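Local atomic coordinates of separin (Saccharomyces cerevisiae, PDB entry 5U1T), a protein that cleaves the cohesin subunit MCD1/SCC1 at anaphase onset as a caspase-like cysteine protease, so driving chromosome segregation, and is held inactive by securin for most of the cell cycle. Residues Asp1410-Ile1415 with Pro1441-Val1446; Gln1434-Ala1439 with Met1548-Asn1553. All blocks are in the same frame, centred on the assembly; numbering follows the deposited sequence.

Contact 1 of 2, residues Asp1410-Ile1415 with Pro1441-Val1446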
loop_
_atom_site.group_PDB
_atom_site.type_symbol
_atom_site.label_atom_id
_atom_site.label_comp_id
_atom_site.label_asym_id
_atom_site.label_seq_id
_atom_site.Cartn_x
_atom_site.Cartn_y
_atom_site.Cartn_z
ATOM N N ASP A 1410 47.506 -19.573 31.503
ATOM C CA ASP A 1410 47.745 -18.737 30.318
ATOM C C ASP A 1410 46.468 -18.317 29.584
ATOM O O ASP A 1410 45.368 -18.790 29.881
ATOM C CB ASP A 1410 48.667 -19.449 29.326
ATOM C CG ASP A 1410 48.252 -20.887 29.062
ATOM O OD1 ASP A 1410 47.039 -21.146 28.889
ATOM O OD2 ASP A 1410 49.152 -21.759 29.032
ATOM N N ASN A 1411 46.641 -17.430 28.612
ATOM C CA ASN A 1411 45.552 -16.950 27.774
ATOM C C ASN A 1411 44.368 -16.372 28.536
ATOM O O ASN A 1411 43.219 -16.691 28.232
ATOM C CB ASN A 1411 45.056 -18.069 26.862
ATOM C CG ASN A 1411 45.608 -17.955 25.462
ATOM O OD1 ASN A 1411 46.374 -18.807 25.022
ATOM N ND2 ASN A 1411 45.230 -16.888 24.754
ATOM N N ILE A 1412 44.649 -15.512 29.510
ATOM C CA ILE A 1412 43.589 -14.827 30.242
ATOM C C ILE A 1412 43.507 -13.329 29.849
ATOM O O ILE A 1412 44.526 -12.637 29.759
ATOM C CB ILE A 1412 43.784 -15.017 31.772
ATOM C CG1 ILE A 1412 45.098 -14.409 32.248
ATOM C CG2 ILE A 1412 43.695 -16.479 32.149
ATOM C CD1 ILE A 1412 44.949 -13.074 32.878
ATOM N N SER A 1413 42.289 -12.853 29.583
ATOM C CA SER A 1413 42.044 -11.473 29.133
ATOM C C SER A 1413 41.517 -10.599 30.260
ATOM O O SER A 1413 40.791 -11.072 31.134
ATOM C CB SER A 1413 41.040 -11.433 27.972
ATOM O OG SER A 1413 41.452 -12.224 26.874
ATOM N N MET A 1414 41.869 -9.321 30.229
ATOM C CA MET A 1414 41.348 -8.386 31.206
ATOM C C MET A 1414 41.199 -7.004 30.637
ATOM O O MET A 1414 41.947 -6.590 29.752
ATOM C CB MET A 1414 42.239 -8.333 32.428
ATOM C CG MET A 1414 43.652 -8.711 32.131
ATOM S SD MET A 1414 44.471 -9.225 33.636
ATOM C CE MET A 1414 43.111 -10.080 34.422
ATOM N N ILE A 1415 40.208 -6.296 31.157
ATOM C CA ILE A 1415 39.927 -4.929 30.767
ATOM C C ILE A 1415 39.757 -4.130 32.056
ATOM O O ILE A 1415 39.042 -4.555 32.957
ATOM C CB ILE A 1415 38.676 -4.851 29.875
ATOM C CG1 ILE A 1415 38.876 -5.714 28.626
ATOM C CG2 ILE A 1415 38.356 -3.418 29.511
ATOM C CD1 ILE A 1415 37.674 -5.823 27.753
ATOM N N PRO A 1441 51.422 -16.566 29.440
ATOM C CA PRO A 1441 51.465 -16.281 27.988
ATOM C C PRO A 1441 50.115 -16.019 27.304
ATOM O O PRO A 1441 49.062 -16.375 27.827
ATOM C CB PRO A 1441 52.117 -17.541 27.400
ATOM C CG PRO A 1441 51.969 -18.608 28.447
ATOM C CD PRO A 1441 51.950 -17.906 29.768
ATOM N N SER A 1442 50.178 -15.394 26.130
ATOM C CA SER A 1442 49.009 -15.018 25.318
ATOM C C SER A 1442 47.893 -14.310 26.093
ATOM O O SER A 1442 46.714 -14.383 25.721
ATOM C CB SER A 1442 48.421 -16.243 24.610
ATOM O OG SER A 1442 47.241 -15.880 23.892
ATOM N N SER A 1443 48.269 -13.614 27.159
ATOM C CA SER A 1443 47.306 -12.852 27.937
ATOM C C SER A 1443 47.324 -11.398 27.517
ATOM O O SER A 1443 48.365 -10.874 27.138
ATOM C CB SER A 1443 47.606 -12.986 29.428
ATOM O OG SER A 1443 47.184 -14.253 29.897
ATOM N N GLN A 1444 46.167 -10.748 27.577
ATOM C CA GLN A 1444 46.063 -9.362 27.128
ATOM C C GLN A 1444 45.387 -8.507 28.198
ATOM O O GLN A 1444 44.514 -8.975 28.922
ATOM C CB GLN A 1444 45.302 -9.276 25.793
ATOM C CG GLN A 1444 45.338 -7.901 25.118
ATOM C CD GLN A 1444 44.688 -7.878 23.730
ATOM O OE1 GLN A 1444 44.060 -8.851 23.302
ATOM N NE2 GLN A 1444 44.837 -6.758 23.024
ATOM N N LEU A 1445 45.820 -7.257 28.301
ATOM C CA LEU A 1445 45.234 -6.303 29.228
ATOM C C LEU A 1445 44.903 -5.023 28.498
ATOM O O LEU A 1445 45.723 -4.522 27.749
ATOM C CB LEU A 1445 46.192 -6.004 30.374
ATOM C CG LEU A 1445 45.948 -4.719 31.164
ATOM C CD1 LEU A 1445 44.641 -4.787 31.931
ATOM C CD2 LEU A 1445 47.091 -4.506 32.123
ATOM N N VAL A 1446 43.708 -4.488 28.701
ATOM C CA VAL A 1446 43.383 -3.173 28.162
ATOM C C VAL A 1446 43.041 -2.235 29.313
ATOM O O VAL A 1446 42.142 -2.530 30.098
ATOM C CB VAL A 1446 42.218 -3.244 27.178
ATOM C CG1 VAL A 1446 41.739 -1.853 26.833
ATOM C CG2 VAL A 1446 42.631 -4.019 25.943
#
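Met1414 and Leu1445 stand next to each other on one face of a parallel strand pair, the two strands of a beta-alpha-beta unit whose helix 1423-1436 covers that face. The strand axes run 5° apart, and 1444-1447 is the outermost strand of the sheet on this side within the chain. The Met1414 and Leu1445 side chains slant across each other, with Met1414 CG 4.1 Å from Leu1445 CD1; farther out the methionine chain bends at chi3. On the other face Ile1415 and Val1446 are neighbours, Ile1415 CG1 lying 4.4 Å from Val1446 CB, and Met1459 of helix 1453-1461 packs on both. Between the faces, Met1414 uses both backbone polar groups: its N donates to Gln1444 O at 3.0 Å, and its O accepts from Val1446 N at 2.9 Å. The Gln1444 N to Ile1412 O bond is weak. Next to it, a side chain takes the place of a backbone acceptor. Ser1443 OG sits anti to its own carbonyl carbon, beside the backbone N (chi1 -76°), and takes the N-H of Ile1412 at 2.9 Å; Lys1440 O is a second, weak partner of this hydroxyl. Farther back, Asp1410 CB rests against Pro1441 CG at 3.5 Å, and Asn1411 N donates to Pro1441 O at 2.8 Å, nearly straight at 168°.

Contact 2 of 2, residues Gln1434-Ala1439 with Met1548-Asn1553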
loop_
_atom_site.group_PDB
_atom_site.type_symbol
_atom_site.label_atom_id
_atom_site.label_comp_id
_atom_site.label_asym_id
_atom_site.label_seq_id
_atom_site.Cartn_x
_atom_site.Cartn_y
_atom_site.Cartn_z
ATOM N N GLN A 1434 48.744 -6.363 35.539
ATOM C CA GLN A 1434 49.924 -6.162 34.703
ATOM C C GLN A 1434 50.962 -7.249 34.968
ATOM O O GLN A 1434 51.825 -7.510 34.128
ATOM C CB GLN A 1434 50.532 -4.783 34.951
ATOM C CG GLN A 1434 51.241 -4.690 36.298
ATOM C CD GLN A 1434 51.811 -3.316 36.585
ATOM O OE1 GLN A 1434 51.424 -2.325 35.952
ATOM N NE2 GLN A 1434 52.739 -3.246 37.550
ATOM N N LYS A 1435 50.884 -7.869 36.143
ATOM C CA LYS A 1435 51.780 -8.961 36.499
ATOM C C LYS A 1435 51.382 -10.234 35.780
ATOM O O LYS A 1435 52.227 -11.001 35.332
ATOM C CB LYS A 1435 51.775 -9.202 38.005
ATOM C CG LYS A 1435 52.483 -8.142 38.808
ATOM C CD LYS A 1435 52.221 -8.364 40.285
ATOM C CE LYS A 1435 53.103 -7.491 41.167
ATOM N NZ LYS A 1435 52.693 -7.608 42.595
ATOM N N ILE A 1436 50.082 -10.461 35.673
ATOM C CA ILE A 1436 49.598 -11.664 35.019
ATOM C C ILE A 1436 49.912 -11.651 33.516
ATOM O O ILE A 1436 50.244 -12.688 32.951
ATOM C CB ILE A 1436 48.098 -11.859 35.270
ATOM C CG1 ILE A 1436 47.911 -12.383 36.703
ATOM C CG2 ILE A 1436 47.536 -12.853 34.294
ATOM C CD1 ILE A 1436 46.481 -12.442 37.195
ATOM N N ILE A 1437 49.872 -10.489 32.868
ATOM C CA ILE A 1437 50.274 -10.460 31.465
ATOM C C ILE A 1437 51.752 -10.840 31.338
ATOM O O ILE A 1437 52.189 -11.262 30.270
ATOM C CB ILE A 1437 50.039 -9.072 30.775
ATOM C CG1 ILE A 1437 51.047 -8.022 31.271
ATOM C CG2 ILE A 1437 48.570 -8.628 30.892
ATOM C CD1 ILE A 1437 50.943 -6.671 30.587
ATOM N N ASP A 1438 52.508 -10.714 32.430
ATOM C CA ASP A 1438 53.945 -11.024 32.419
ATOM C C ASP A 1438 54.240 -12.526 32.391
ATOM O O ASP A 1438 54.632 -13.065 31.352
ATOM C CB ASP A 1438 54.658 -10.406 33.633
ATOM C CG ASP A 1438 54.854 -8.900 33.505
ATOM O OD1 ASP A 1438 54.835 -8.376 32.368
ATOM O OD2 ASP A 1438 55.036 -8.249 34.558
ATOM N N ALA A 1439 54.081 -13.189 33.534
ATOM C CA ALA A 1439 54.397 -14.608 33.643
ATOM C C ALA A 1439 53.172 -15.489 33.382
ATOM O O ALA A 1439 52.840 -16.359 34.199
ATOM C CB ALA A 1439 54.984 -14.914 35.020
ATOM N N MET A 1548 39.256 -17.431 45.267
ATOM C CA MET A 1548 39.209 -18.345 44.142
ATOM C C MET A 1548 40.602 -18.778 43.722
ATOM O O MET A 1548 40.764 -19.810 43.084
ATOM C CB MET A 1548 38.440 -17.742 42.967
ATOM C CG MET A 1548 37.627 -18.767 42.191
ATOM S SD MET A 1548 36.318 -18.065 41.194
ATOM C CE MET A 1548 36.338 -16.436 41.890
ATOM N N GLY A 1549 41.600 -17.984 44.079
ATOM C CA GLY A 1549 42.974 -18.304 43.773
ATOM C C GLY A 1549 43.545 -17.546 42.605
ATOM O O GLY A 1549 44.626 -17.848 42.129
ATOM N N PHE A 1550 42.818 -16.544 42.144
ATOM C CA PHE A 1550 43.265 -15.763 41.015
ATOM C C PHE A 1550 44.461 -14.934 41.373
ATOM O O PHE A 1550 44.338 -13.803 41.825
ATOM C CB PHE A 1550 42.169 -14.846 40.521
ATOM C CG PHE A 1550 42.425 -14.300 39.163
ATOM C CD1 PHE A 1550 42.715 -15.146 38.121
ATOM C CD2 PHE A 1550 42.394 -12.949 38.932
ATOM C CE1 PHE A 1550 42.960 -14.655 36.868
ATOM C CE2 PHE A 1550 42.638 -12.449 37.682
ATOM C CZ PHE A 1550 42.923 -13.305 36.652
ATOM N N ARG A 1551 45.625 -15.517 41.158
ATOM C CA ARG A 1551 46.888 -14.862 41.430
ATOM C C ARG A 1551 47.910 -15.216 40.358
ATOM O O ARG A 1551 47.582 -15.812 39.344
ATOM C CB ARG A 1551 47.396 -15.252 42.816
ATOM C CG ARG A 1551 47.120 -14.209 43.883
ATOM C CD ARG A 1551 46.847 -14.834 45.245
ATOM N NE ARG A 1551 47.751 -15.941 45.550
ATOM C CZ ARG A 1551 48.572 -15.983 46.595
ATOM N NH1 ARG A 1551 48.619 -14.977 47.458
ATOM N NH2 ARG A 1551 49.353 -17.039 46.779
ATOM N N CYS A 1552 49.160 -14.848 40.580
ATOM C CA CYS A 1552 50.182 -15.141 39.598
ATOM C C CYS A 1552 50.993 -16.378 39.931
ATOM O O CYS A 1552 51.753 -16.851 39.099
ATOM C CB CYS A 1552 51.086 -13.937 39.407
ATOM S SG CYS A 1552 50.218 -12.525 38.702
ATOM N N ASN A 1553 50.832 -16.912 41.137
ATOM C CA ASN A 1553 51.578 -18.108 41.517
ATOM C C ASN A 1553 50.712 -19.356 41.504
ATOM O O ASN A 1553 50.589 -20.039 42.512
ATOM C CB ASN A 1553 52.245 -17.941 42.877
ATOM C CG ASN A 1553 51.255 -17.670 43.978
ATOM O OD1 ASN A 1553 50.725 -18.586 44.595
ATOM N ND2 ASN A 1553 51.005 -16.401 44.235
#
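Helix 1423-1436 meets the loop after helix 1534-1548 through Ile1436, which reaches out between Phe1550 and Cys1552. The isoleucine's CD1 lies over one face of the Phe1550 ring, 4.1 Å from the ring centroid and 28° off the normal, a CH-pi contact. It is displaced toward the far end of the ring: Phe1550 CZ is the closest ring atom to Ile1436 CD1, at 3.7 Å. In Ile1436, chi1 (-76°) sets CG1 beside the backbone N, where it meets Cys1552 SG; chi2, near anti, carries CD1 on to the ring. CB of Cys1552 points at the helix, and its SG, set against Ile1436 CG1, is also 3.7 Å from Lys1435 CB. From CG the lysine is extended, and only its CB is in touch with the sulfur. Helix 1534-1548 ends in a Schellman motif just before these residues: Gly1549, with positive phi, is its C' residue, Phe1550 N bonds back to Phe1545 O and Gly1549 N to Glu1546 O. Phe1550 also meets the Phe1545 ring, with planes at about 60°, and touches Phe1433 of the opposing helix. No hydrogen bond joins the two segments. CB of Arg1551 points away from 1434-1439, although its backbone O is 4.1 Å from Ile1436 CD1, and its side chain touches Met1432 of helix 1423-1436. The guanidinium bonds weakly within the loop, Arg1551 NH2 to Asn1553 OD1 at 3.0 Å, and forms a long, weak ion pair with Glu1546. On the helix side, Asp1438 N donates to Lys1435 O at 2.9 Å, and Ala1439 N reaches the same oxygen only weakly.

Contact 1 joins the two strands of the beta-alpha-beta unit, and contact 2 brings the C-terminal end of the connecting helix, with the residues just after it, against loop 1548-1553; their centres are 10 Å apart. Three side-chain pairs bridge the contacts. Ile1412 packs on Ile1436, Leu1445 CB meets Ile1437 CG2 at 3.6 Å, and Met1414 CE comes within 3.9 Å of Phe1550 CZ, so the loop 1548-1553 touches the sheet as well as the helix. Both contacts lie away from Cys1497, the active-site residue inferred by similarity. That cysteine follows strand 1492-1494, which is separated from strand 1412-1416 in the same sheet by strand 1465-1469.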